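Local coordinates for protein flavin-dependent thymidylate synthase (PDB 3AH5) that catalyses the reductive methylation of dUMP to dTMP, taking the methyl group from methylenetetrahydrofolate and using FAD and NADPH for reduction, at residues 97-102 and 125-130. Numbering follows the deposited sequence.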
loop_
_atom_site.group_PDB
_atom_site.type_symbol
_atom_site.label_atom_id
_atom_site.label_comp_id
_atom_site.label_asym_id
_atom_site.label_seq_id
_atom_site.Cartn_x
_atom_site.Cartn_y
_atom_site.Cartn_z
ATOM N N SER A 97 4.356 37.467 24.385
ATOM C CA SER A 97 5.704 37.322 23.861
ATOM C C SER A 97 6.506 36.339 24.706
ATOM O O SER A 97 6.300 36.249 25.909
ATOM C CB SER A 97 6.406 38.680 23.849
ATOM O OG SER A 97 7.761 38.545 23.463
ATOM N N PHE A 98 7.412 35.607 24.066
ATOM C CA PHE A 98 8.260 34.635 24.757
ATOM C C PHE A 98 9.641 35.246 25.032
ATOM O O PHE A 98 10.583 34.557 25.431
ATOM C CB PHE A 98 8.402 33.360 23.909
ATOM C CG PHE A 98 7.129 32.566 23.785
ATOM C CD1 PHE A 98 6.708 31.732 24.817
ATOM C CD2 PHE A 98 6.338 32.664 22.640
ATOM C CE1 PHE A 98 5.527 31.010 24.718
ATOM C CE2 PHE A 98 5.146 31.942 22.529
ATOM C CZ PHE A 98 4.741 31.114 23.570
ATOM N N LEU A 99 9.758 36.548 24.806
ATOM C CA LEU A 99 11.012 37.247 25.046
ATOM C C LEU A 99 10.797 38.335 26.095
ATOM O O LEU A 99 9.698 38.887 26.212
ATOM C CB LEU A 99 11.540 37.860 23.742
ATOM C CG LEU A 99 12.350 36.970 22.791
ATOM C CD1 LEU A 99 13.692 36.636 23.407
ATOM C CD2 LEU A 99 11.586 35.704 22.493
ATOM N N PRO A 100 11.836 38.646 26.890
ATOM C CA PRO A 100 13.178 38.049 26.868
ATOM C C PRO A 100 13.167 36.576 27.260
ATOM O O PRO A 100 12.207 36.088 27.862
ATOM C CB PRO A 100 13.953 38.891 27.880
ATOM C CG PRO A 100 13.255 40.211 27.827
ATOM C CD PRO A 100 11.804 39.794 27.809
ATOM N N LEU A 101 14.252 35.885 26.924
ATOM C CA LEU A 101 14.404 34.465 27.220
ATOM C C LEU A 101 14.670 34.184 28.694
ATOM O O LEU A 101 15.752 33.733 29.055
ATOM C CB LEU A 101 15.541 33.881 26.376
ATOM C CG LEU A 101 15.202 32.959 25.199
ATOM C CD1 LEU A 101 14.021 33.494 24.404
ATOM C CD2 LEU A 101 16.432 32.826 24.312
ATOM N N ASN A 102 13.685 34.438 29.550
ATOM C CA ASN A 102 13.865 34.184 30.971
ATOM C C ASN A 102 13.323 32.812 31.334
ATOM O O ASN A 102 12.731 32.125 30.501
ATOM C CB ASN A 102 13.175 35.258 31.812
ATOM C CG ASN A 102 11.688 35.296 31.591
ATOM O OD1 ASN A 102 10.996 34.300 31.791
ATOM N ND2 ASN A 102 11.181 36.452 31.177
ATOM N N SER A 125 15.068 27.861 18.986
ATOM C CA SER A 125 13.717 27.415 18.671
ATOM C C SER A 125 12.710 28.430 19.202
ATOM O O SER A 125 11.738 28.759 18.531
ATOM C CB SER A 125 13.438 26.045 19.300
ATOM O OG SER A 125 14.137 25.007 18.636
ATOM N N VAL A 126 12.950 28.926 20.414
ATOM C CA VAL A 126 12.058 29.902 21.033
ATOM C C VAL A 126 12.101 31.221 20.262
ATOM O O VAL A 126 11.101 31.943 20.175
ATOM C CB VAL A 126 12.451 30.164 22.497
ATOM C CG1 VAL A 126 11.507 31.189 23.119
ATOM C CG2 VAL A 126 12.408 28.862 23.277
ATOM N N LEU A 127 13.263 31.540 19.706
ATOM C CA LEU A 127 13.383 32.769 18.943
ATOM C C LEU A 127 12.541 32.599 17.686
ATOM O O LEU A 127 11.886 33.536 17.232
ATOM C CB LEU A 127 14.853 33.041 18.598
ATOM C CG LEU A 127 15.570 34.114 19.432
ATOM C CD1 LEU A 127 15.222 34.006 20.909
ATOM C CD2 LEU A 127 17.071 33.968 19.223
ATOM N N ALA A 128 12.536 31.391 17.138
ATOM C CA ALA A 128 11.750 31.135 15.943
ATOM C C ALA A 128 10.269 31.154 16.313
ATOM O O ALA A 128 9.430 31.593 15.527
ATOM C CB ALA A 128 12.133 29.793 15.341
ATOM N N LEU A 129 9.951 30.677 17.513
ATOM C CA LEU A 129 8.567 30.655 17.974
ATOM C C LEU A 129 8.059 32.084 18.139
ATOM O O LEU A 129 6.946 32.413 17.721
ATOM C CB LEU A 129 8.455 29.914 19.307
ATOM C CG LEU A 129 7.057 29.924 19.947
ATOM C CD1 LEU A 129 6.086 29.149 19.056
ATOM C CD2 LEU A 129 7.110 29.303 21.347
ATOM N N GLU A 130 8.885 32.933 18.742
ATOM C CA GLU A 130 8.519 34.322 18.965
ATOM C C GLU A 130 8.285 35.012 17.634
ATOM O O GLU A 130 7.241 35.642 17.436
ATOM C CB GLU A 130 9.613 35.045 19.758
ATOM C CG GLU A 130 9.344 36.529 20.029
ATOM C CD GLU A 130 7.976 36.788 20.645
ATOM O OE1 GLU A 130 7.433 35.887 21.318
ATOM O OE2 GLU A 130 7.446 37.902 20.466
#
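E130 reaches off the helix to grip the loop backbone: F98 N donates to E130 OE1 at 2.8 Å, nearly straight at 171°, though the donor comes from well above the carboxylate plane. With CG anti to the backbone N (chi1 179°) and a bend at chi2, the acid end is carried out to the loop. S97 OG lies 3.1 Å from E130 OE2, a weak hydrogen bond at best, since the hydroxyl proton has another acceptor within reach; the same OG accepts the N-H of L99, closing an ST turn.

Beside this polar grip, L129 CD2 makes a CH-pi contact over one face of the F98 ring, 3.6 Å from its centroid, while E130 OE1 lies near the ring edge. L99 CD2 presses on the aliphatic part of E130, 3.4 Å from its CG. Nearer the start of the helical segment, L101 CD1 touches both V126 CG1 (3.6 Å) and L127 CD1 (3.7 Å).

This is loop-to-helix packing, the L129 side chain about 14 Å from a bound dUMP. The loop turns through a cis peptide before P100, and N102 then N-caps helix 103-109. That helix packs its L106 and A109 on V126, and its R108 and A109 on F98, so loop and short helix line helix 119-138 together.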